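Putative sugar binding protein (Salmonella enterica subsp. enterica serovar Typhimurium, PDB 3KNZ) probably binds phosphorylated sugars or related carbohydrate derivatives through its paired SIS domains, though its exact substrate and any glucosamine-6-phosphate synthase-like activity remain unestablished. Local coordinates at residues R194-A208 against L314-E328. Residues are numbered along the deposited sequence; the frame is centred on the assembly and turned at random.
Sequences RMEKTFNHLPALVTA and LNFPFVNDEDFAVFE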
ATOM      1  N   ARG A 194      20.745 -15.930 -16.935  1.00 21.96           N
ATOM      2  CA  ARG A 194      20.785 -14.843 -15.977  1.00 22.10           C
ATOM      3  C   ARG A 194      20.299 -15.274 -14.598  1.00 21.58           C
ATOM      4  O   ARG A 194      20.964 -15.009 -13.598  1.00 20.60           O
ATOM      5  CB  ARG A 194      19.994 -13.640 -16.495  1.00 22.28           C
ATOM      6  CG  ARG A 194      20.667 -12.943 -17.679  1.00 22.71           C
ATOM      7  CD  ARG A 194      20.196 -11.509 -17.784  1.00 25.31           C
ATOM      8  NE  ARG A 194      18.943 -11.344 -18.504  1.00 27.41           N
ATOM      9  CZ  ARG A 194      18.034 -10.412 -18.232  1.00 28.99           C
ATOM     10  NH1 ARG A 194      18.162  -9.605 -17.181  1.00 28.37           N
ATOM     11  NH2 ARG A 194      16.945 -10.341 -18.979  1.00 33.95           N
HETATM   12  N   MSE A 195      19.154 -15.950 -14.550  1.00 21.94           N
HETATM   13  CA  MSE A 195      18.611 -16.423 -13.278  1.00 22.21           C
HETATM   14  C   MSE A 195      19.606 -17.355 -12.619  1.00 21.94           C
HETATM   15  O   MSE A 195      19.898 -17.224 -11.432  1.00 21.69           O
HETATM   16  CB  MSE A 195      17.272 -17.139 -13.478  1.00 22.42           C
HETATM   17  CG  MSE A 195      16.119 -16.208 -13.846  1.00 22.93           C
HETATM   18 SE   MSE A 195      14.528 -17.192 -14.327  0.75 21.28          SE
HETATM   19  CE  MSE A 195      13.374 -15.727 -14.822  1.00 21.10           C
ATOM     20  N   GLU A 196      20.127 -18.285 -13.413  1.00 22.28           N
ATOM     21  CA  GLU A 196      21.102 -19.262 -12.956  1.00 21.63           C
ATOM     22  C   GLU A 196      22.393 -18.586 -12.472  1.00 20.76           C
ATOM     23  O   GLU A 196      22.991 -19.018 -11.493  1.00 20.81           O
ATOM     24  CB  GLU A 196      21.403 -20.241 -14.092  1.00 21.61           C
ATOM     25  CG  GLU A 196      22.395 -21.330 -13.742  1.00 24.05           C
ATOM     26  CD  GLU A 196      22.828 -22.150 -14.949  1.00 27.93           C
ATOM     27  OE1 GLU A 196      22.804 -21.640 -16.094  1.00 31.26           O
ATOM     28  OE2 GLU A 196      23.217 -23.316 -14.748  1.00 32.08           O
ATOM     29  N   LYS A 197      22.833 -17.535 -13.152  1.00 20.34           N
ATOM     30  CA  LYS A 197      24.040 -16.851 -12.721  1.00 21.39           C
ATOM     31  C   LYS A 197      23.806 -16.198 -11.355  1.00 22.41           C
ATOM     32  O   LYS A 197      24.645 -16.311 -10.458  1.00 22.19           O
ATOM     33  CB  LYS A 197      24.492 -15.814 -13.745  1.00 21.64           C
ATOM     34  CG  LYS A 197      25.829 -15.150 -13.404  1.00 22.55           C
ATOM     35  CD  LYS A 197      26.218 -14.106 -14.438  1.00 23.50           C
ATOM     36  CE  LYS A 197      27.485 -13.362 -14.049  1.00 24.25           C
ATOM     37  NZ  LYS A 197      27.802 -12.263 -15.008  1.00 25.09           N
ATOM     38  N   THR A 198      22.666 -15.525 -11.196  1.00 22.70           N
ATOM     39  CA  THR A 198      22.328 -14.902  -9.919  1.00 22.83           C
ATOM     40  C   THR A 198      22.247 -15.967  -8.820  1.00 23.19           C
ATOM     41  O   THR A 198      22.824 -15.799  -7.741  1.00 22.62           O
ATOM     42  CB  THR A 198      21.003 -14.087  -9.989  1.00 23.04           C
ATOM     43  OG1 THR A 198      21.168 -12.963 -10.862  1.00 22.93           O
ATOM     44  CG2 THR A 198      20.605 -13.564  -8.611  1.00 21.43           C
ATOM     45  N   PHE A 199      21.570 -17.078  -9.096  1.00 23.25           N
ATOM     46  CA  PHE A 199      21.445 -18.119  -8.081  1.00 24.10           C
ATOM     47  C   PHE A 199      22.800 -18.708  -7.667  1.00 24.44           C
ATOM     48  O   PHE A 199      23.026 -18.965  -6.483  1.00 24.60           O
ATOM     49  CB  PHE A 199      20.466 -19.223  -8.508  1.00 24.30           C
ATOM     50  CG  PHE A 199      19.065 -18.720  -8.808  1.00 26.22           C
ATOM     51  CD1 PHE A 199      18.558 -17.588  -8.181  1.00 27.10           C
ATOM     52  CD2 PHE A 199      18.232 -19.427  -9.658  1.00 27.76           C
ATOM     53  CE1 PHE A 199      17.281 -17.141  -8.453  1.00 26.79           C
ATOM     54  CE2 PHE A 199      16.951 -18.991  -9.925  1.00 27.13           C
ATOM     55  CZ  PHE A 199      16.474 -17.848  -9.321  1.00 28.44           C
ATOM     56  N   ASN A 200      23.701 -18.907  -8.628  1.00 23.57           N
ATOM     57  CA  ASN A 200      25.037 -19.421  -8.322  1.00 23.40           C
ATOM     58  C   ASN A 200      25.895 -18.458  -7.503  1.00 23.72           C
ATOM     59  O   ASN A 200      26.854 -18.874  -6.864  1.00 23.95           O
ATOM     60  CB  ASN A 200      25.783 -19.761  -9.608  1.00 23.51           C
ATOM     61  CG  ASN A 200      25.293 -21.033 -10.243  1.00 24.84           C
ATOM     62  OD1 ASN A 200      24.937 -21.992  -9.550  1.00 27.32           O
ATOM     63  ND2 ASN A 200      25.298 -21.068 -11.570  1.00 24.35           N
ATOM     64  N   HIS A 201      25.567 -17.173  -7.543  1.00 24.31           N
ATOM     65  CA  HIS A 201      26.317 -16.160  -6.806  1.00 24.58           C
ATOM     66  C   HIS A 201      25.787 -15.927  -5.385  1.00 23.87           C
ATOM     67  O   HIS A 201      26.428 -15.240  -4.587  1.00 23.96           O
ATOM     68  CB  HIS A 201      26.348 -14.842  -7.601  1.00 24.69           C
ATOM     69  CG  HIS A 201      27.379 -14.818  -8.692  1.00 29.23           C
ATOM     70  ND1 HIS A 201      28.591 -14.171  -8.554  1.00 32.19           N
ATOM     71  CD2 HIS A 201      27.397 -15.385  -9.923  1.00 29.99           C
ATOM     72  CE1 HIS A 201      29.300 -14.326  -9.659  1.00 30.24           C
ATOM     73  NE2 HIS A 201      28.599 -15.060 -10.503  1.00 30.18           N
ATOM     74  N   LEU A 202      24.642 -16.513  -5.053  1.00 23.50           N
ATOM     75  CA  LEU A 202      24.047 -16.302  -3.725  1.00 23.44           C
ATOM     76  C   LEU A 202      24.875 -16.885  -2.563  1.00 23.44           C
ATOM     77  O   LEU A 202      24.998 -16.258  -1.514  1.00 24.29           O
ATOM     78  CB  LEU A 202      22.603 -16.823  -3.680  1.00 22.65           C
ATOM     79  CG  LEU A 202      21.640 -16.132  -4.650  1.00 22.49           C
ATOM     80  CD1 LEU A 202      20.231 -16.671  -4.520  1.00 16.74           C
ATOM     81  CD2 LEU A 202      21.649 -14.617  -4.438  1.00 20.85           C
ATOM     82  N   PRO A 203      25.454 -18.077  -2.745  1.00 22.99           N
ATOM     83  CA  PRO A 203      26.222 -18.630  -1.636  1.00 22.77           C
ATOM     84  C   PRO A 203      27.320 -17.696  -1.144  1.00 23.09           C
ATOM     85  O   PRO A 203      27.547 -17.591   0.066  1.00 23.73           O
ATOM     86  CB  PRO A 203      26.813 -19.903  -2.230  1.00 22.20           C
ATOM     87  CG  PRO A 203      25.818 -20.308  -3.263  1.00 21.66           C
ATOM     88  CD  PRO A 203      25.348 -19.024  -3.867  1.00 22.89           C
ATOM     89  N   ALA A 204      27.991 -17.019  -2.071  1.00 22.77           N
ATOM     90  CA  ALA A 204      29.051 -16.097  -1.701  1.00 22.59           C
ATOM     91  C   ALA A 204      28.452 -14.907  -0.957  1.00 22.82           C
ATOM     92  O   ALA A 204      29.043 -14.404  -0.009  1.00 22.59           O
ATOM     93  CB  ALA A 204      29.820 -15.639  -2.932  1.00 21.56           C
ATOM     94  N   LEU A 205      27.270 -14.472  -1.388  1.00 23.18           N
ATOM     95  CA  LEU A 205      26.573 -13.345  -0.750  1.00 23.28           C
ATOM     96  C   LEU A 205      26.111 -13.701   0.669  1.00 23.56           C
ATOM     97  O   LEU A 205      26.117 -12.848   1.557  1.00 23.77           O
ATOM     98  CB  LEU A 205      25.381 -12.890  -1.603  1.00 22.62           C
ATOM     99  CG  LEU A 205      24.502 -11.760  -1.058  1.00 20.51           C
ATOM    100  CD1 LEU A 205      25.316 -10.518  -0.707  1.00 15.64           C
ATOM    101  CD2 LEU A 205      23.428 -11.429  -2.077  1.00 16.45           C
ATOM    102  N   VAL A 206      25.714 -14.956   0.878  1.00 23.26           N
ATOM    103  CA  VAL A 206      25.300 -15.412   2.201  1.00 23.01           C
ATOM    104  C   VAL A 206      26.488 -15.346   3.177  1.00 23.33           C
ATOM    105  O   VAL A 206      26.342 -14.911   4.321  1.00 23.36           O
ATOM    106  CB  VAL A 206      24.733 -16.858   2.156  1.00 23.06           C
ATOM    107  CG1 VAL A 206      24.512 -17.400   3.567  1.00 20.53           C
ATOM    108  CG2 VAL A 206      23.441 -16.908   1.347  1.00 19.18           C
ATOM    109  N   THR A 207      27.663 -15.765   2.712  1.00 23.70           N
ATOM    110  CA  THR A 207      28.873 -15.739   3.538  1.00 23.41           C
ATOM    111  C   THR A 207      29.297 -14.306   3.847  1.00 23.54           C
ATOM    112  O   THR A 207      29.741 -14.010   4.953  1.00 23.32           O
ATOM    113  CB  THR A 207      30.048 -16.477   2.848  1.00 23.28           C
ATOM    114  OG1 THR A 207      29.674 -17.835   2.597  1.00 23.13           O
ATOM    115  CG2 THR A 207      31.308 -16.447   3.719  1.00 18.98           C
ATOM    116  N   ALA A 208      29.153 -13.423   2.863  1.00 23.73           N
ATOM    117  CA  ALA A 208      29.541 -12.029   3.021  1.00 24.15           C
ATOM    118  C   ALA A 208      28.551 -11.303   3.926  1.00 24.60           C
ATOM    119  O   ALA A 208      28.936 -10.464   4.737  1.00 25.07           O
ATOM    120  CB  ALA A 208      29.629 -11.349   1.657  1.00 23.57           C
ATOM    121  N   LEU A 314      28.059  -2.740   3.463  1.00 24.11           N
ATOM    122  CA  LEU A 314      28.264  -4.052   2.866  1.00 23.77           C
ATOM    123  C   LEU A 314      28.635  -3.847   1.415  1.00 23.19           C
ATOM    124  O   LEU A 314      27.770  -3.861   0.536  1.00 22.35           O
ATOM    125  CB  LEU A 314      27.017  -4.944   2.967  1.00 23.86           C
ATOM    126  CG  LEU A 314      27.074  -6.260   2.160  1.00 24.25           C
ATOM    127  CD1 LEU A 314      28.424  -6.978   2.323  1.00 17.13           C
ATOM    128  CD2 LEU A 314      25.900  -7.193   2.501  1.00 20.77           C
ATOM    129  N   ASN A 315      29.917  -3.603   1.173  1.00 23.61           N
ATOM    130  CA  ASN A 315      30.402  -3.475  -0.186  1.00 24.24           C
ATOM    131  C   ASN A 315      30.620  -4.890  -0.705  1.00 23.98           C
ATOM    132  O   ASN A 315      31.431  -5.638  -0.170  1.00 23.90           O
ATOM    133  CB  ASN A 315      31.678  -2.651  -0.238  1.00 24.94           C
ATOM    134  CG  ASN A 315      32.221  -2.518  -1.640  1.00 27.37           C
ATOM    135  OD1 ASN A 315      32.613  -3.505  -2.256  1.00 29.61           O
ATOM    136  ND2 ASN A 315      32.269  -1.288  -2.144  1.00 29.99           N
ATOM    137  N   PHE A 316      29.868  -5.264  -1.731  1.00 23.90           N
ATOM    138  CA  PHE A 316      29.921  -6.614  -2.261  1.00 24.40           C
ATOM    139  C   PHE A 316      29.663  -6.616  -3.765  1.00 24.13           C
ATOM    140  O   PHE A 316      28.823  -5.867  -4.252  1.00 24.80           O
ATOM    141  CB  PHE A 316      28.882  -7.474  -1.535  1.00 24.70           C
ATOM    142  CG  PHE A 316      28.745  -8.865  -2.086  1.00 25.74           C
ATOM    143  CD1 PHE A 316      29.522  -9.902  -1.586  1.00 25.37           C
ATOM    144  CD2 PHE A 316      27.829  -9.140  -3.095  1.00 24.91           C
ATOM    145  CE1 PHE A 316      29.400 -11.191  -2.094  1.00 25.46           C
ATOM    146  CE2 PHE A 316      27.696 -10.423  -3.598  1.00 26.29           C
ATOM    147  CZ  PHE A 316      28.485 -11.452  -3.098  1.00 25.37           C
ATOM    148  N   PRO A 317      30.383  -7.466  -4.507  1.00 23.76           N
ATOM    149  CA  PRO A 317      30.221  -7.519  -5.961  1.00 23.88           C
ATOM    150  C   PRO A 317      28.929  -8.200  -6.427  1.00 23.77           C
ATOM    151  O   PRO A 317      28.967  -9.298  -6.957  1.00 24.43           O
ATOM    152  CB  PRO A 317      31.446  -8.328  -6.410  1.00 23.51           C
ATOM    153  CG  PRO A 317      31.767  -9.201  -5.247  1.00 22.39           C
ATOM    154  CD  PRO A 317      31.428  -8.395  -4.032  1.00 23.43           C
ATOM    155  N   PHE A 318      27.791  -7.553  -6.230  1.00 24.47           N
ATOM    156  CA  PHE A 318      26.519  -8.121  -6.657  1.00 24.71           C
ATOM    157  C   PHE A 318      26.506  -8.339  -8.155  1.00 23.92           C
ATOM    158  O   PHE A 318      27.147  -7.599  -8.893  1.00 24.28           O
ATOM    159  CB  PHE A 318      25.361  -7.168  -6.339  1.00 25.55           C
ATOM    160  CG  PHE A 318      25.132  -6.953  -4.878  1.00 27.16           C
ATOM    161  CD1 PHE A 318      24.241  -7.749  -4.186  1.00 28.78           C
ATOM    162  CD2 PHE A 318      25.800  -5.950  -4.201  1.00 29.15           C
ATOM    163  CE1 PHE A 318      24.024  -7.557  -2.839  1.00 29.96           C
ATOM    164  CE2 PHE A 318      25.587  -5.752  -2.856  1.00 30.66           C
ATOM    165  CZ  PHE A 318      24.698  -6.559  -2.172  1.00 29.46           C
ATOM    166  N   VAL A 319      25.766  -9.351  -8.597  1.00 23.27           N
ATOM    167  CA  VAL A 319      25.564  -9.584 -10.016  1.00 22.31           C
ATOM    168  C   VAL A 319      24.818  -8.368 -10.574  1.00 22.88           C
ATOM    169  O   VAL A 319      25.069  -7.940 -11.698  1.00 24.18           O
ATOM    170  CB  VAL A 319      24.783 -10.899 -10.272  1.00 22.44           C
ATOM    171  CG1 VAL A 319      24.329 -11.009 -11.722  1.00 19.39           C
ATOM    172  CG2 VAL A 319      25.635 -12.099  -9.880  1.00 20.86           C
ATOM    173  N   ASN A 320      23.922  -7.794  -9.769  1.00 23.11           N
ATOM    174  CA  ASN A 320      23.149  -6.594 -10.155  1.00 22.84           C
ATOM    175  C   ASN A 320      22.325  -6.681 -11.432  1.00 22.61           C
ATOM    176  O   ASN A 320      22.169  -5.691 -12.143  1.00 22.43           O
ATOM    177  CB  ASN A 320      24.035  -5.340 -10.210  1.00 22.38           C
ATOM    178  CG  ASN A 320      23.919  -4.482  -8.965  1.00 22.68           C
ATOM    179  OD1 ASN A 320      23.194  -4.805  -8.027  1.00 24.70           O
ATOM    180  ND2 ASN A 320      24.609  -3.363  -8.969  1.00 20.41           N
ATOM    181  N   ASP A 321      21.785  -7.859 -11.711  1.00 23.06           N
ATOM    182  CA  ASP A 321      20.915  -8.037 -12.861  1.00 22.95           C
ATOM    183  C   ASP A 321      19.717  -7.110 -12.642  1.00 23.27           C
ATOM    184  O   ASP A 321      19.148  -7.093 -11.546  1.00 22.30           O
ATOM    185  CB  ASP A 321      20.483  -9.497 -12.935  1.00 22.60           C
ATOM    186  CG  ASP A 321      19.723  -9.816 -14.189  1.00 24.33           C
ATOM    187  OD1 ASP A 321      18.621  -9.257 -14.387  1.00 26.66           O
ATOM    188  OD2 ASP A 321      20.214 -10.666 -14.959  1.00 25.02           O
ATOM    189  N   GLU A 322      19.341  -6.327 -13.654  1.00 23.37           N
ATOM    190  CA  GLU A 322      18.218  -5.399 -13.479  1.00 24.62           C
ATOM    191  C   GLU A 322      16.900  -6.101 -13.153  1.00 24.91           C
ATOM    192  O   GLU A 322      16.001  -5.490 -12.590  1.00 26.10           O
ATOM    193  CB  GLU A 322      18.014  -4.452 -14.677  1.00 24.64           C
ATOM    194  CG  GLU A 322      17.584  -5.092 -15.969  1.00 28.39           C
ATOM    195  CD  GLU A 322      18.730  -5.735 -16.710  1.00 30.55           C
ATOM    196  OE1 GLU A 322      19.870  -5.676 -16.203  1.00 30.84           O
ATOM    197  OE2 GLU A 322      18.493  -6.291 -17.804  1.00 29.93           O
ATOM    198  N   ASP A 323      16.775  -7.376 -13.493  1.00 24.58           N
ATOM    199  CA  ASP A 323      15.545  -8.092 -13.205  1.00 23.94           C
ATOM    200  C   ASP A 323      15.703  -9.027 -12.008  1.00 23.61           C
ATOM    201  O   ASP A 323      14.802  -9.133 -11.176  1.00 23.67           O
ATOM    202  CB  ASP A 323      15.103  -8.906 -14.428  1.00 23.90           C
ATOM    203  CG  ASP A 323      14.712  -8.032 -15.617  1.00 24.64           C
ATOM    204  OD1 ASP A 323      13.946  -7.061 -15.426  1.00 24.45           O
ATOM    205  OD2 ASP A 323      15.151  -8.334 -16.750  1.00 26.46           O
ATOM    206  N   PHE A 324      16.863  -9.665 -11.893  1.00 22.88           N
ATOM    207  CA  PHE A 324      17.034 -10.701 -10.881  1.00 22.86           C
ATOM    208  C   PHE A 324      17.821 -10.319  -9.636  1.00 22.58           C
ATOM    209  O   PHE A 324      17.958 -11.134  -8.724  1.00 22.19           O
ATOM    210  CB  PHE A 324      17.614 -11.948 -11.546  1.00 23.27           C
ATOM    211  CG  PHE A 324      16.930 -12.292 -12.843  1.00 23.05           C
ATOM    212  CD1 PHE A 324      15.555 -12.483 -12.881  1.00 22.79           C
ATOM    213  CD2 PHE A 324      17.649 -12.407 -14.020  1.00 21.08           C
ATOM    214  CE1 PHE A 324      14.904 -12.785 -14.077  1.00 23.52           C
ATOM    215  CE2 PHE A 324      17.007 -12.707 -15.212  1.00 24.11           C
ATOM    216  CZ  PHE A 324      15.631 -12.901 -15.238  1.00 23.18           C
ATOM    217  N   ALA A 325      18.302  -9.082  -9.570  1.00 22.14           N
ATOM    218  CA  ALA A 325      19.017  -8.624  -8.381  1.00 21.95           C
ATOM    219  C   ALA A 325      18.107  -8.690  -7.144  1.00 21.88           C
ATOM    220  O   ALA A 325      18.574  -8.640  -6.009  1.00 21.98           O
ATOM    221  CB  ALA A 325      19.537  -7.215  -8.583  1.00 21.41           C
ATOM    222  N   VAL A 326      16.804  -8.802  -7.361  1.00 22.00           N
ATOM    223  CA  VAL A 326      15.870  -8.887  -6.245  1.00 22.76           C
ATOM    224  C   VAL A 326      16.171 -10.111  -5.361  1.00 23.09           C
ATOM    225  O   VAL A 326      15.930 -10.088  -4.153  1.00 23.43           O
ATOM    226  CB  VAL A 326      14.397  -8.895  -6.725  1.00 22.99           C
ATOM    227  CG1 VAL A 326      14.086  -7.598  -7.470  1.00 20.24           C
ATOM    228  CG2 VAL A 326      14.117 -10.107  -7.596  1.00 22.31           C
ATOM    229  N   PHE A 327      16.720 -11.168  -5.956  1.00 23.48           N
ATOM    230  CA  PHE A 327      17.069 -12.368  -5.197  1.00 23.19           C
ATOM    231  C   PHE A 327      18.331 -12.159  -4.337  1.00 23.57           C
ATOM    232  O   PHE A 327      18.592 -12.924  -3.407  1.00 23.77           O
ATOM    233  CB  PHE A 327      17.288 -13.555  -6.145  1.00 23.42           C
ATOM    234  CG  PHE A 327      16.078 -13.923  -6.981  1.00 23.10           C
ATOM    235  CD1 PHE A 327      15.007 -14.608  -6.423  1.00 23.07           C
ATOM    236  CD2 PHE A 327      16.037 -13.634  -8.332  1.00 23.87           C
ATOM    237  CE1 PHE A 327      13.908 -14.964  -7.189  1.00 21.63           C
ATOM    238  CE2 PHE A 327      14.942 -13.992  -9.103  1.00 23.69           C
ATOM    239  CZ  PHE A 327      13.875 -14.651  -8.528  1.00 23.65           C
ATOM    240  N   GLU A 328      19.113 -11.129  -4.658  1.00 23.84           N
ATOM    241  CA  GLU A 328      20.360 -10.835  -3.942  1.00 23.48           C
ATOM    242  C   GLU A 328      20.199  -9.862  -2.788  1.00 23.46           C
ATOM    243  O   GLU A 328      20.650 -10.134  -1.676  1.00 23.23           O
ATOM    244  CB  GLU A 328      21.409 -10.229  -4.889  1.00 23.72           C
ATOM    245  CG  GLU A 328      22.015 -11.167  -5.919  1.00 24.26           C
ATOM    246  CD  GLU A 328      23.097 -10.485  -6.747  1.00 25.78           C
ATOM    247  OE1 GLU A 328      24.276 -10.881  -6.638  1.00 26.67           O
ATOM    248  OE2 GLU A 328      22.781  -9.529  -7.478  1.00 26.93           O
TER
HETATM  249  O   HOH W   1      22.162 -12.904 -13.373  1.00 38.24           O
HETATM  250  O   HOH W   2      21.406 -10.478 -10.031  1.00 16.44           O
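Arg194 bends at its third side-chain torsion (chi3 -84°), which carries NH1 in among three acidic side chains of the 321-323 turn. The guanidinium lies nearly coplanar with the Asp321 carboxylate, yet both NH1 bonds to it are weak; NH1 meets Asp323 OD2, 3.3 Å away, on its anti side, tilted out of the carboxylate plane. Glu322 adds charge alone, from well out of the guanidinium plane. Selenomethionine Met195 sets CG over the Phe324 ring, 3.6 Å from its centroid, while Asp323 CB backs the other face. Phe199 turns its edge to the face of Phe327 in a T-shaped pair. Val319 CG2 lies over one face of the His201 ring, a CH-pi contact, and Leu205 CD1 over Phe316. One water joins Thr198 OG1 to Asp321 N and Glu328 OE2. In the second shell, Asp321 OD1 accepts from Asp323 N at 2.8 Å through its anti lone pair, an Asx turn, and from Phe324 N above the carboxylate plane; Arg74 salt-bridges Asp323 OD1. Glu328 OE1 accepts from Val319 N and OE2 from Asn320 N, both through syn lone pairs. Helix 185-215 thus packs on the link between edge strand 314-315 of the second parallel sheet and helix 326-339, consistent with a double-SIS fold.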